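Local structure of vivid PAS protein VVD (Neurospora crassa, 3D72) at residues A37-L43 with R141-Q147; A108-V114 with N126-P132. The protein senses blue light through a flavin-adenine dinucleotide held in its LOV-type PAS domain, probably passing the signal on by forming a rapidly exchanging dimer. The protein carries 1 engineered substitution. All coordinates share one frame; numbering follows the deposited sequence.

Interaction 1 pairs strands 38-42 and 140-146 in the middle of the antiparallel PAS sheet, and interaction 2 pairs strand 110-117, an outermost strand of that sheet within the chain, with strand 123-134. Strands 140-146 and 123-134 are themselves neighbours, joined by backbone bonds such as Phe-146 N to Thr-129 O, so the two contacts are adjoining parts of one sheet and both line the flavin pocket. Interaction 1 is buried on both faces, with apolar side chains opposite the flavin and a salt bridge at one end. Interaction 2 keeps apolar residues and Asn-126 toward the flavin but carries Gln-111, Glu-113 and Phe-127 on its more exposed face.

Interaction 1 of 2, residues A37-L43 with R141-Q147; sequences ALILCDL and RYSMGFQ. With FAD (flavin-adenine dinucleotide), chain C.
A first torsion of 169° sets CG of Arg-141 opposite its amide nitrogen, and the bend at chi2 (63°) turns the guanidinium back to Asp-42, whose CG is likewise anti to N. The guanidinium grips the carboxylate side-on: NE of Arg-141 reaches OD1 of Asp-42 at 2.8 Å almost straight, and NH1 binds OD2. The planes stand 34° apart. Lys-44 N and Gln-45 NE2 also bond this carboxylate, fixing its rotation. The Tyr-142 ring is sandwiched, CG of Arg-141 over one face and CD2 of Leu-40 over the other, a CH-pi contact 4.1 Å from CD2 to the ring centroid. Leucine suits this place because its second branch, CD1, still reaches CE of Met-144.

The opposite face, with Ile-39, Cys-41, Ser-143 and Gly-145, lies against the flavin rings. SG of Cys-41 lies 3.5 Å from FAD C7M, and CD1 of Ile-39 meets FAD C6. Gly-145 suits its place because a CB here would strike C6. Backbone bonds pair Ile-39 with Gly-145 and Cys-41 with Ser-143.

Strand 50-53 flanks strand 38-42, and strand 123-134 flanks strand 140-146. Helix 12-21 packs on Met-144 and Phe-146, while helix 55-61 meets Ala-37, Ile-39 and Gln-147.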
loop_
_atom_site.group_PDB
_atom_site.type_symbol
_atom_site.label_atom_id
_atom_site.label_comp_id
_atom_site.label_asym_id
_atom_site.label_seq_id
_atom_site.Cartn_x
_atom_site.Cartn_y
_atom_site.Cartn_z
ATOM N N ALA A 37 -13.469 4.443 1.530
ATOM C CA ALA A 37 -14.187 5.023 0.396
ATOM C C ALA A 37 -13.167 5.811 -0.420
ATOM O O ALA A 37 -12.556 6.759 0.068
ATOM C CB ALA A 37 -15.305 5.944 0.878
ATOM N N LEU A 38 -12.962 5.410 -1.665
ATOM C CA LEU A 38 -11.996 6.113 -2.494
ATOM C C LEU A 38 -12.372 6.015 -3.946
ATOM O O LEU A 38 -13.145 5.147 -4.335
ATOM C CB LEU A 38 -10.585 5.537 -2.309
ATOM C CG LEU A 38 -10.269 4.107 -2.758
ATOM C CD1 LEU A 38 -10.062 4.057 -4.273
ATOM C CD2 LEU A 38 -8.998 3.625 -2.053
ATOM N N ILE A 39 -11.837 6.936 -4.729
ATOM C CA ILE A 39 -12.050 6.918 -6.173
ATOM C C ILE A 39 -10.772 7.374 -6.856
ATOM O O ILE A 39 -9.941 8.057 -6.265
ATOM C CB ILE A 39 -13.233 7.813 -6.624
ATOM C CG1 ILE A 39 -12.956 9.283 -6.319
ATOM C CG2 ILE A 39 -14.506 7.362 -5.935
ATOM C CD1 ILE A 39 -14.006 10.215 -6.921
ATOM N N LEU A 40 -10.594 6.961 -8.104
ATOM C CA LEU A 40 -9.424 7.356 -8.870
ATOM C C LEU A 40 -9.964 8.044 -10.118
ATOM O O LEU A 40 -10.876 7.516 -10.764
ATOM C CB LEU A 40 -8.603 6.132 -9.290
ATOM C CG LEU A 40 -7.242 6.486 -9.906
ATOM C CD1 LEU A 40 -6.241 6.828 -8.796
ATOM C CD2 LEU A 40 -6.728 5.302 -10.717
ATOM N N CYS A 41 -9.431 9.224 -10.422
ATOM C CA CYS A 41 -9.843 9.984 -11.597
ATOM C C CYS A 41 -8.667 10.149 -12.540
ATOM O O CYS A 41 -7.514 10.252 -12.103
ATOM C CB CYS A 41 -10.386 11.354 -11.195
ATOM S SG CYS A 41 -11.874 11.256 -10.166
ATOM N N ASP A 42 -8.959 10.180 -13.837
ATOM C CA ASP A 42 -7.915 10.308 -14.850
ATOM C C ASP A 42 -7.698 11.777 -15.221
ATOM O O ASP A 42 -8.538 12.403 -15.859
ATOM C CB ASP A 42 -8.313 9.514 -16.092
ATOM C CG ASP A 42 -7.145 9.266 -17.020
ATOM O OD1 ASP A 42 -6.232 10.105 -17.050
ATOM O OD2 ASP A 42 -7.149 8.240 -17.734
ATOM N N LEU A 43 -6.558 12.326 -14.820
ATOM C CA LEU A 43 -6.249 13.716 -15.106
ATOM C C LEU A 43 -6.050 13.997 -16.583
ATOM O O LEU A 43 -6.163 15.146 -17.017
ATOM C CB LEU A 43 -4.986 14.141 -14.353
ATOM C CG LEU A 43 -5.071 14.120 -12.827
ATOM C CD1 LEU A 43 -3.694 14.364 -12.228
ATOM C CD2 LEU A 43 -6.060 15.170 -12.362
ATOM N N ARG A 141 -0.597 11.374 -13.322
ATOM C CA ARG A 141 -1.589 10.953 -14.315
ATOM C C ARG A 141 -2.992 10.844 -13.715
ATOM O O ARG A 141 -3.997 11.122 -14.378
ATOM C CB ARG A 141 -1.168 9.598 -14.904
ATOM C CG ARG A 141 -2.221 8.875 -15.763
ATOM C CD ARG A 141 -2.580 9.677 -16.995
ATOM N NE ARG A 141 -3.693 9.080 -17.733
ATOM C CZ ARG A 141 -3.580 8.131 -18.660
ATOM N NH1 ARG A 141 -4.669 7.662 -19.257
ATOM N NH2 ARG A 141 -2.390 7.656 -19.007
ATOM N N TYR A 142 -3.054 10.451 -12.449
ATOM C CA TYR A 142 -4.340 10.288 -11.785
ATOM C C TYR A 142 -4.421 11.094 -10.507
ATOM O O TYR A 142 -3.444 11.669 -10.051
ATOM C CB TYR A 142 -4.561 8.824 -11.401
ATOM C CG TYR A 142 -4.485 7.863 -12.550
ATOM C CD1 TYR A 142 -3.371 7.052 -12.739
ATOM C CD2 TYR A 142 -5.526 7.779 -13.462
ATOM C CE1 TYR A 142 -3.297 6.172 -13.823
ATOM C CE2 TYR A 142 -5.462 6.910 -14.548
ATOM C CZ TYR A 142 -4.350 6.116 -14.719
ATOM O OH TYR A 142 -4.284 5.287 -15.811
ATOM N N SER A 143 -5.612 11.118 -9.934
ATOM C CA SER A 143 -5.819 11.773 -8.652
ATOM C C SER A 143 -6.622 10.771 -7.845
ATOM O O SER A 143 -7.608 10.218 -8.350
ATOM C CB SER A 143 -6.620 13.067 -8.792
ATOM O OG SER A 143 -6.827 13.645 -7.505
ATOM N N MET A 144 -6.196 10.503 -6.612
ATOM C CA MET A 144 -6.935 9.582 -5.761
ATOM C C MET A 144 -7.683 10.407 -4.725
ATOM O O MET A 144 -7.092 11.259 -4.047
ATOM C CB MET A 144 -6.013 8.584 -5.048
ATOM C CG MET A 144 -6.791 7.554 -4.195
ATOM S SD MET A 144 -5.879 6.056 -3.687
ATOM C CE MET A 144 -5.608 5.266 -5.331
ATOM N N GLY A 145 -8.985 10.172 -4.640
ATOM C CA GLY A 145 -9.804 10.887 -3.680
ATOM C C GLY A 145 -10.294 9.967 -2.584
ATOM O O GLY A 145 -10.625 8.815 -2.827
ATOM N N PHE A 146 -10.327 10.496 -1.363
ATOM C CA PHE A 146 -10.778 9.772 -0.186
ATOM C C PHE A 146 -11.981 10.537 0.347
ATOM O O PHE A 146 -11.906 11.754 0.512
ATOM C CB PHE A 146 -9.658 9.753 0.857
ATOM C CG PHE A 146 -8.416 9.056 0.385
ATOM C CD1 PHE A 146 -8.261 7.688 0.575
ATOM C CD2 PHE A 146 -7.413 9.760 -0.270
ATOM C CE1 PHE A 146 -7.116 7.028 0.119
ATOM C CE2 PHE A 146 -6.261 9.110 -0.732
ATOM C CZ PHE A 146 -6.116 7.742 -0.534
ATOM N N GLN A 147 -13.084 9.837 0.580
ATOM C CA GLN A 147 -14.305 10.472 1.084
ATOM C C GLN A 147 -14.650 9.998 2.481
ATOM O O GLN A 147 -14.370 8.864 2.855
ATOM C CB GLN A 147 -15.494 10.177 0.170
ATOM C CG GLN A 147 -15.400 10.748 -1.232
ATOM C CD GLN A 147 -14.438 9.993 -2.117
ATOM O OE1 GLN A 147 -14.192 8.809 -1.908
ATOM N NE2 GLN A 147 -13.900 10.674 -3.123
HETATM P PA FAD C . -16.016 24.633 -11.736
HETATM O O1A FAD C . -17.138 23.886 -12.366
HETATM O O2A FAD C . -15.173 25.478 -12.614
HETATM O O5B FAD C . -16.613 25.502 -10.549
HETATM C C5B FAD C . -15.822 26.380 -9.724
HETATM C C4B FAD C . -16.786 27.224 -8.896
HETATM O O4B FAD C . -15.985 28.141 -8.130
HETATM C C3B FAD C . -17.798 28.058 -9.710
HETATM O O3B FAD C . -19.140 27.862 -9.346
HETATM C C2B FAD C . -17.349 29.505 -9.550
HETATM O O2B FAD C . -18.345 30.488 -9.441
HETATM C C1B FAD C . -16.381 29.500 -8.363
HETATM N N9A FAD C . -15.155 30.242 -8.588
HETATM C C8A FAD C . -14.207 30.028 -9.549
HETATM N N7A FAD C . -13.203 30.873 -9.518
HETATM C C5A FAD C . -13.527 31.723 -8.475
HETATM C C6A FAD C . -12.841 32.860 -7.917
HETATM N N6A FAD C . -11.681 33.297 -8.417
HETATM N N1A FAD C . -13.418 33.506 -6.864
HETATM C C2A FAD C . -14.601 33.037 -6.381
HETATM N N3A FAD C . -15.327 31.981 -6.814
HETATM C C4A FAD C . -14.703 31.359 -7.906
HETATM N N1 FAD C . -16.280 16.702 -5.516
HETATM C C2 FAD C . -17.304 16.405 -4.676
HETATM O O2 FAD C . -18.246 17.191 -4.470
HETATM N N3 FAD C . -17.304 15.178 -3.995
HETATM C C4 FAD C . -16.326 14.190 -4.125
HETATM O O4 FAD C . -16.415 13.131 -3.461
HETATM C C4X FAD C . -15.259 14.512 -4.989
HETATM N N5 FAD C . -14.237 13.564 -5.185
HETATM C C5X FAD C . -13.206 13.898 -6.045
HETATM C C6 FAD C . -12.158 12.949 -6.258
HETATM C C7 FAD C . -11.122 13.199 -7.125
HETATM C C7M FAD C . -10.037 12.122 -7.262
HETATM C C8 FAD C . -11.091 14.399 -7.879
HETATM C C8M FAD C . -9.991 14.724 -8.870
HETATM C C9 FAD C . -12.134 15.373 -7.676
HETATM C C9A FAD C . -13.194 15.145 -6.782
HETATM N N10 FAD C . -14.260 16.104 -6.542
HETATM C C10 FAD C . -15.292 15.761 -5.696
HETATM C "C1'" FAD C . -14.292 17.445 -7.192
HETATM C "C2'" FAD C . -14.890 17.633 -8.564
HETATM O "O2'" FAD C . -14.571 16.490 -9.365
HETATM C "C3'" FAD C . -14.338 18.964 -9.127
HETATM O "O3'" FAD C . -12.917 18.866 -9.216
HETATM C "C4'" FAD C . -14.697 20.196 -8.231
HETATM O "O4'" FAD C . -16.100 20.383 -8.237
HETATM C "C5'" FAD C . -14.002 21.491 -8.683
HETATM O "O5'" FAD C . -13.823 21.526 -10.108
HETATM P P FAD C . -14.969 21.972 -11.111
HETATM O O1P FAD C . -14.543 21.512 -12.435
HETATM O O2P FAD C . -16.290 21.484 -10.644
HETATM O O3P FAD C . -15.004 23.576 -11.111
HETATM O O HOH W 1 -12.023 7.326 2.738
HETATM O O HOH W 2 -7.157 5.549 -17.454
#

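Interaction 2 of 2, residues A108-V114 with N126-P132; sequences AEVQVEV and NFLTMIP. With FAD (flavin-adenine dinucleotide), chain C.
Val-110 and Met-130 lie side by side on the flavin face, and here the packing is tight: CG1 of Val-110 comes within 3.3 Å of CE of Met-130, closer than usual for two carbons. The bend at chi3 of Met-130 (-74°) carries its methyl to the valine while SD rests 3.2 Å from FAD C9; a flexible thioether suits a residue that touches both. Leu-128 adds both methyls, CD1 lying 3.5 Å from FAD N5. Farther along the strand, across from Val-114, ND2 of Asn-126 approaches FAD O4 and is hydrogen-bonded to Asn-116, while its OD1 accepts from Cys-148 N. Paired backbone bonds join Val-110 to Met-130, Val-112 to Leu-128 and Val-114 to Asn-126.

The other face is more polar and opens to solvent toward Gln-111 and Glu-113, though Thr-129 stays buried. OG1 of Thr-129 donates to OE1 of Gln-111 at 2.9 Å, in the amide plane on a lone pair. The extended glutamine chain crosses the Phe-127 ring at a slant, CD 3.2 Å from CZ, with amide and ring planes 48° apart. An alanine at Gln-111 would leave the Thr-129 hydroxyl without this acceptor and is likely to give the Phe-127 ring more freedom to turn. Nearby, Glu-113 is exposed to solvent.

This is the antiparallel beta hairpin of a PAS/LOV sheet, one face lining the flavin pocket.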
loop_
_atom_site.group_PDB
_atom_site.type_symbol
_atom_site.label_atom_id
_atom_site.label_comp_id
_atom_site.label_asym_id
_atom_site.label_seq_id
_atom_site.Cartn_x
_atom_site.Cartn_y
_atom_site.Cartn_z
ATOM N N ALA A 108 -1.716 19.778 -6.674
ATOM C CA ALA A 108 -1.440 20.084 -5.275
ATOM C C ALA A 108 -2.433 19.310 -4.421
ATOM O O ALA A 108 -3.599 19.186 -4.790
ATOM C CB ALA A 108 -1.592 21.588 -5.021
ATOM N N GLU A 109 -1.968 18.781 -3.291
ATOM C CA GLU A 109 -2.828 18.036 -2.375
ATOM C C GLU A 109 -3.826 19.001 -1.757
ATOM O O GLU A 109 -3.507 20.161 -1.509
ATOM C CB GLU A 109 -1.996 17.393 -1.260
ATOM C CG GLU A 109 -0.905 16.486 -1.784
ATOM C CD GLU A 109 -0.051 15.859 -0.694
ATOM O OE1 GLU A 109 0.939 15.200 -1.046
ATOM O OE2 GLU A 109 -0.360 16.018 0.502
ATOM N N VAL A 110 -5.036 18.525 -1.505
ATOM C CA VAL A 110 -6.046 19.388 -0.912
ATOM C C VAL A 110 -7.013 18.586 -0.052
ATOM O O VAL A 110 -7.255 17.404 -0.293
ATOM C CB VAL A 110 -6.818 20.158 -2.010
ATOM C CG1 VAL A 110 -7.688 19.207 -2.803
ATOM C CG2 VAL A 110 -7.649 21.274 -1.388
ATOM N N GLN A 111 -7.560 19.244 0.964
ATOM C CA GLN A 111 -8.493 18.608 1.868
ATOM C C GLN A 111 -9.574 19.640 2.145
ATOM O O GLN A 111 -9.273 20.773 2.516
ATOM C CB GLN A 111 -7.753 18.223 3.149
ATOM C CG GLN A 111 -8.421 17.183 4.002
ATOM C CD GLN A 111 -7.450 16.580 5.010
ATOM O OE1 GLN A 111 -7.072 15.408 4.913
ATOM N NE2 GLN A 111 -7.027 17.390 5.972
ATOM N N VAL A 112 -10.829 19.257 1.941
ATOM C CA VAL A 112 -11.939 20.177 2.161
ATOM C C VAL A 112 -13.183 19.469 2.662
ATOM O O VAL A 112 -13.263 18.248 2.654
ATOM C CB VAL A 112 -12.333 20.919 0.852
ATOM C CG1 VAL A 112 -11.125 21.617 0.254
ATOM C CG2 VAL A 112 -12.940 19.935 -0.145
ATOM N N GLU A 113 -14.137 20.256 3.154
ATOM C CA GLU A 113 -15.419 19.722 3.569
ATOM C C GLU A 113 -16.361 20.292 2.518
ATOM O O GLU A 113 -16.380 21.502 2.288
ATOM C CB GLU A 113 -15.831 20.217 4.955
ATOM C CG GLU A 113 -15.112 19.539 6.099
ATOM C CD GLU A 113 -15.935 19.572 7.365
ATOM O OE1 GLU A 113 -16.557 20.621 7.620
ATOM O OE2 GLU A 113 -15.963 18.559 8.096
ATOM N N VAL A 114 -17.119 19.426 1.863
ATOM C CA VAL A 114 -18.030 19.885 0.829
ATOM C C VAL A 114 -19.394 19.238 0.978
ATOM O O VAL A 114 -19.506 18.057 1.295
ATOM C CB VAL A 114 -17.463 19.577 -0.592
ATOM C CG1 VAL A 114 -17.289 18.084 -0.784
ATOM C CG2 VAL A 114 -18.396 20.142 -1.661
ATOM N N ASN A 126 -19.189 15.928 3.173
ATOM C CA ASN A 126 -18.144 15.009 2.751
ATOM C C ASN A 126 -16.776 15.607 3.051
ATOM O O ASN A 126 -16.444 16.682 2.558
ATOM C CB ASN A 126 -18.300 14.769 1.242
ATOM C CG ASN A 126 -17.418 13.657 0.706
ATOM O OD1 ASN A 126 -16.473 13.210 1.353
ATOM N ND2 ASN A 126 -17.724 13.216 -0.516
ATOM N N PHE A 127 -15.998 14.926 3.891
ATOM C CA PHE A 127 -14.642 15.365 4.206
ATOM C C PHE A 127 -13.804 14.693 3.115
ATOM O O PHE A 127 -13.562 13.485 3.151
ATOM C CB PHE A 127 -14.223 14.863 5.592
ATOM C CG PHE A 127 -12.787 15.153 5.937
ATOM C CD1 PHE A 127 -11.968 14.143 6.439
ATOM C CD2 PHE A 127 -12.252 16.429 5.771
ATOM C CE1 PHE A 127 -10.635 14.394 6.759
ATOM C CE2 PHE A 127 -10.913 16.690 6.091
ATOM C CZ PHE A 127 -10.109 15.666 6.589
ATOM N N LEU A 128 -13.366 15.497 2.157
ATOM C CA LEU A 128 -12.625 15.018 1.000
ATOM C C LEU A 128 -11.135 15.344 0.959
ATOM O O LEU A 128 -10.735 16.462 1.237
ATOM C CB LEU A 128 -13.295 15.601 -0.243
ATOM C CG LEU A 128 -12.712 15.325 -1.622
ATOM C CD1 LEU A 128 -12.931 13.873 -1.999
ATOM C CD2 LEU A 128 -13.388 16.261 -2.621
ATOM N N THR A 129 -10.323 14.349 0.594
ATOM C CA THR A 129 -8.888 14.541 0.451
ATOM C C THR A 129 -8.510 14.047 -0.943
ATOM O O THR A 129 -8.884 12.944 -1.317
ATOM C CB THR A 129 -8.090 13.713 1.474
ATOM O OG1 THR A 129 -8.544 14.014 2.799
ATOM C CG2 THR A 129 -6.600 14.042 1.367
ATOM N N MET A 130 -7.799 14.862 -1.713
ATOM C CA MET A 130 -7.374 14.456 -3.061
ATOM C C MET A 130 -5.862 14.552 -3.156
ATOM O O MET A 130 -5.273 15.588 -2.836
ATOM C CB MET A 130 -8.021 15.352 -4.114
ATOM C CG MET A 130 -9.515 15.129 -4.275
ATOM S SD MET A 130 -10.317 16.420 -5.247
ATOM C CE MET A 130 -10.347 17.785 -4.106
ATOM N N ILE A 131 -5.238 13.462 -3.599
ATOM C CA ILE A 131 -3.787 13.390 -3.711
ATOM C C ILE A 131 -3.398 12.971 -5.123
ATOM O O ILE A 131 -3.868 11.938 -5.599
ATOM C CB ILE A 131 -3.219 12.321 -2.742
ATOM C CG1 ILE A 131 -3.755 12.552 -1.321
ATOM C CG2 ILE A 131 -1.703 12.358 -2.755
ATOM C CD1 ILE A 131 -3.284 13.840 -0.685
ATOM N N PRO A 132 -2.558 13.767 -5.815
ATOM C CA PRO A 132 -2.170 13.370 -7.172
ATOM C C PRO A 132 -1.317 12.113 -7.127
ATOM O O PRO A 132 -0.543 11.911 -6.192
ATOM C CB PRO A 132 -1.384 14.573 -7.676
ATOM C CG PRO A 132 -0.745 15.084 -6.432
ATOM C CD PRO A 132 -1.878 15.016 -5.431
HETATM P PA FAD C . -16.016 24.633 -11.736
HETATM O O1A FAD C . -17.138 23.886 -12.366
HETATM O O2A FAD C . -15.173 25.478 -12.614
HETATM O O5B FAD C . -16.613 25.502 -10.549
HETATM C C5B FAD C . -15.822 26.380 -9.724
HETATM C C4B FAD C . -16.786 27.224 -8.896
HETATM O O4B FAD C . -15.985 28.141 -8.130
HETATM C C3B FAD C . -17.798 28.058 -9.710
HETATM O O3B FAD C . -19.140 27.862 -9.346
HETATM C C2B FAD C . -17.349 29.505 -9.550
HETATM O O2B FAD C . -18.345 30.488 -9.441
HETATM C C1B FAD C . -16.381 29.500 -8.363
HETATM N N9A FAD C . -15.155 30.242 -8.588
HETATM C C8A FAD C . -14.207 30.028 -9.549
HETATM N N7A FAD C . -13.203 30.873 -9.518
HETATM C C5A FAD C . -13.527 31.723 -8.475
HETATM C C6A FAD C . -12.841 32.860 -7.917
HETATM N N6A FAD C . -11.681 33.297 -8.417
HETATM N N1A FAD C . -13.418 33.506 -6.864
HETATM C C2A FAD C . -14.601 33.037 -6.381
HETATM N N3A FAD C . -15.327 31.981 -6.814
HETATM C C4A FAD C . -14.703 31.359 -7.906
HETATM N N1 FAD C . -16.280 16.702 -5.516
HETATM C C2 FAD C . -17.304 16.405 -4.676
HETATM O O2 FAD C . -18.246 17.191 -4.470
HETATM N N3 FAD C . -17.304 15.178 -3.995
HETATM C C4 FAD C . -16.326 14.190 -4.125
HETATM O O4 FAD C . -16.415 13.131 -3.461
HETATM C C4X FAD C . -15.259 14.512 -4.989
HETATM N N5 FAD C . -14.237 13.564 -5.185
HETATM C C5X FAD C . -13.206 13.898 -6.045
HETATM C C6 FAD C . -12.158 12.949 -6.258
HETATM C C7 FAD C . -11.122 13.199 -7.125
HETATM C C7M FAD C . -10.037 12.122 -7.262
HETATM C C8 FAD C . -11.091 14.399 -7.879
HETATM C C8M FAD C . -9.991 14.724 -8.870
HETATM C C9 FAD C . -12.134 15.373 -7.676
HETATM C C9A FAD C . -13.194 15.145 -6.782
HETATM N N10 FAD C . -14.260 16.104 -6.542
HETATM C C10 FAD C . -15.292 15.761 -5.696
HETATM C "C1'" FAD C . -14.292 17.445 -7.192
HETATM C "C2'" FAD C . -14.890 17.633 -8.564
HETATM O "O2'" FAD C . -14.571 16.490 -9.365
HETATM C "C3'" FAD C . -14.338 18.964 -9.127
HETATM O "O3'" FAD C . -12.917 18.866 -9.216
HETATM C "C4'" FAD C . -14.697 20.196 -8.231
HETATM O "O4'" FAD C . -16.100 20.383 -8.237
HETATM C "C5'" FAD C . -14.002 21.491 -8.683
HETATM O "O5'" FAD C . -13.823 21.526 -10.108
HETATM P P FAD C . -14.969 21.972 -11.111
HETATM O O1P FAD C . -14.543 21.512 -12.435
HETATM O O2P FAD C . -16.290 21.484 -10.644
HETATM O O3P FAD C . -15.004 23.576 -11.111
HETATM O O HOH W 3 -5.386 17.371 -5.333
#